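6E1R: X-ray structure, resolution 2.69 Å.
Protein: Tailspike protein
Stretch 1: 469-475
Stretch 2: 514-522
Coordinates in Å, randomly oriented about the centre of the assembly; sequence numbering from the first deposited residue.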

# COMPACT_ATOMS: atom_id res chain seq x y z
N LEU A 469 -9.95 -22.99 -40.83
CA LEU A 469 -9.57 -24.36 -40.54
C LEU A 469 -10.71 -25.01 -39.77
O LEU A 469 -11.00 -24.62 -38.63
CB LEU A 469 -8.27 -24.41 -39.74
CG LEU A 469 -7.76 -25.80 -39.35
CD1 LEU A 469 -7.47 -26.64 -40.58
CD2 LEU A 469 -6.53 -25.69 -38.46
N VAL A 470 -11.35 -26.00 -40.38
CA VAL A 470 -12.51 -26.67 -39.79
C VAL A 470 -12.14 -28.11 -39.48
O VAL A 470 -11.66 -28.84 -40.35
CB VAL A 470 -13.73 -26.62 -40.72
CG1 VAL A 470 -14.93 -27.24 -40.03
CG2 VAL A 470 -14.04 -25.19 -41.13
N ASN A 471 -12.36 -28.51 -38.23
CA ASN A 471 -12.19 -29.89 -37.80
C ASN A 471 -13.56 -30.43 -37.43
O ASN A 471 -14.11 -30.08 -36.37
CB ASN A 471 -11.22 -29.99 -36.62
CG ASN A 471 -10.94 -31.43 -36.20
OD1 ASN A 471 -10.45 -31.68 -35.10
ND2 ASN A 471 -11.25 -32.37 -37.09
N ALA A 472 -14.13 -31.26 -38.30
CA ALA A 472 -15.43 -31.86 -38.07
C ALA A 472 -15.25 -33.27 -37.51
O ALA A 472 -14.40 -34.03 -37.99
CB ALA A 472 -16.25 -31.91 -39.36
N ILE A 473 -16.05 -33.61 -36.50
CA ILE A 473 -15.98 -34.91 -35.85
C ILE A 473 -17.39 -35.47 -35.72
O ILE A 473 -18.39 -34.76 -35.81
CB ILE A 473 -15.31 -34.83 -34.47
CG1 ILE A 473 -16.11 -33.92 -33.54
CG2 ILE A 473 -13.87 -34.36 -34.59
CD1 ILE A 473 -15.73 -34.03 -32.09
N PHE A 474 -17.45 -36.78 -35.50
CA PHE A 474 -18.70 -37.47 -35.23
C PHE A 474 -19.02 -37.37 -33.74
O PHE A 474 -18.17 -37.69 -32.90
CB PHE A 474 -18.63 -38.93 -35.66
CG PHE A 474 -19.92 -39.68 -35.51
CD1 PHE A 474 -21.07 -39.25 -36.14
CD2 PHE A 474 -19.98 -40.82 -34.73
CE1 PHE A 474 -22.26 -39.94 -36.00
CE2 PHE A 474 -21.16 -41.52 -34.58
CZ PHE A 474 -22.30 -41.08 -35.22
N GLY A 475 -20.23 -36.93 -33.42
CA GLY A 475 -20.61 -36.74 -32.03
C GLY A 475 -20.48 -35.30 -31.59
O GLY A 475 -20.71 -34.37 -32.37
N ALA A 514 -21.80 -43.63 -42.58
CA ALA A 514 -22.65 -42.56 -42.06
C ALA A 514 -21.93 -41.74 -41.00
O ALA A 514 -22.13 -40.52 -40.91
CB ALA A 514 -23.95 -43.15 -41.50
N SER A 515 -21.08 -42.38 -40.20
CA SER A 515 -20.40 -41.72 -39.09
C SER A 515 -19.16 -40.94 -39.53
O SER A 515 -18.43 -40.44 -38.67
CB SER A 515 -20.01 -42.74 -38.03
OG SER A 515 -19.14 -43.73 -38.56
N HIS A 516 -18.91 -40.82 -40.83
CA HIS A 516 -17.72 -40.09 -41.28
C HIS A 516 -18.03 -38.60 -41.40
O HIS A 516 -19.05 -38.24 -42.00
CB HIS A 516 -17.24 -40.63 -42.62
CG HIS A 516 -16.74 -42.04 -42.57
ND1 HIS A 516 -16.15 -42.66 -43.65
CD2 HIS A 516 -16.74 -42.95 -41.56
CE1 HIS A 516 -15.81 -43.89 -43.31
NE2 HIS A 516 -16.16 -44.09 -42.05
N PRO A 517 -17.19 -37.73 -40.85
CA PRO A 517 -17.45 -36.27 -40.92
C PRO A 517 -17.07 -35.67 -42.27
O PRO A 517 -16.15 -34.86 -42.41
CB PRO A 517 -16.59 -35.73 -39.77
CG PRO A 517 -15.44 -36.68 -39.72
CD PRO A 517 -15.98 -38.04 -40.07
N SER A 518 -17.80 -36.08 -43.31
CA SER A 518 -17.50 -35.69 -44.68
C SER A 518 -18.49 -34.62 -45.13
O SER A 518 -19.71 -34.87 -45.16
CB SER A 518 -17.57 -36.91 -45.60
OG SER A 518 -16.81 -37.98 -45.08
N PHE A 519 -17.98 -33.45 -45.49
CA PHE A 519 -18.85 -32.32 -45.82
C PHE A 519 -18.22 -31.48 -46.92
O PHE A 519 -17.00 -31.37 -47.03
CB PHE A 519 -19.12 -31.45 -44.59
CG PHE A 519 -19.64 -32.22 -43.41
CD1 PHE A 519 -20.98 -32.59 -43.34
CD2 PHE A 519 -18.80 -32.59 -42.38
CE1 PHE A 519 -21.46 -33.31 -42.26
CE2 PHE A 519 -19.27 -33.30 -41.30
CZ PHE A 519 -20.60 -33.66 -41.24
N THR A 520 -19.09 -30.89 -47.74
CA THR A 520 -18.71 -29.87 -48.71
C THR A 520 -19.19 -28.51 -48.20
O THR A 520 -20.29 -28.40 -47.66
CB THR A 520 -19.31 -30.17 -50.09
OG1 THR A 520 -18.85 -31.44 -50.54
CG2 THR A 520 -18.91 -29.10 -51.10
N TRP A 521 -18.36 -27.49 -48.39
CA TRP A 521 -18.54 -26.21 -47.73
C TRP A 521 -18.98 -25.12 -48.71
O TRP A 521 -18.49 -25.05 -49.84
CB TRP A 521 -17.25 -25.79 -47.02
CG TRP A 521 -16.83 -26.80 -46.01
CD1 TRP A 521 -15.97 -27.85 -46.20
CD2 TRP A 521 -17.28 -26.89 -44.66
NE1 TRP A 521 -15.85 -28.57 -45.04
CE2 TRP A 521 -16.64 -28.00 -44.08
CE3 TRP A 521 -18.15 -26.13 -43.87
CZ2 TRP A 521 -16.85 -28.38 -42.75
CZ3 TRP A 521 -18.36 -26.50 -42.56
CH2 TRP A 521 -17.71 -27.61 -42.01
N SER A 522 -19.90 -24.28 -48.25
CA SER A 522 -20.43 -23.18 -49.04
C SER A 522 -20.76 -22.03 -48.11
O SER A 522 -20.67 -22.14 -46.88
CB SER A 522 -21.66 -23.60 -49.85
OG SER A 522 -22.71 -24.01 -48.98

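The contact between these two segments of the tailspike chain is mainly a side-chain packing contact, with backbone carbonyls also touching side-chain carbons and no hydrogen bond crossing between them. It illustrates a general principle: a strand and a segment that is loop before it becomes strand, running roughly antiparallel (157° between their end-to-end directions), can pack without backbone hydrogen bonds between them. Strand alternation supplies the side chains. V470, A472 and F474 point toward the second stretch, whereas N471 and I473 point away, and N471 satisfies its amide elsewhere in the structure.

At one end, the CA atoms of V470 and W521 are 10.0 Å apart, and the two side chains span the gap: V470 CG1 approaches W521 CH2 to 3.4 Å, and the valine's CG2 sits over one face of the indole. In the middle, A472 touches two larger neighbours: its CB lies 3.9 Å from P517 CB and 3.8 Å from F519 CE2, the latter approach oblique to the ring, while A472 O lies 3.3 Å from P517 CB. Here the backbones draw nearer, with CA atoms of I473 and P517 5.5 Å apart. At the far end, S515 CB stands 3.7 Å from the centroid of the F474 ring, only 7° off its normal, a CH-pi contact that employs the serine's methylene rather than its hydroxyl.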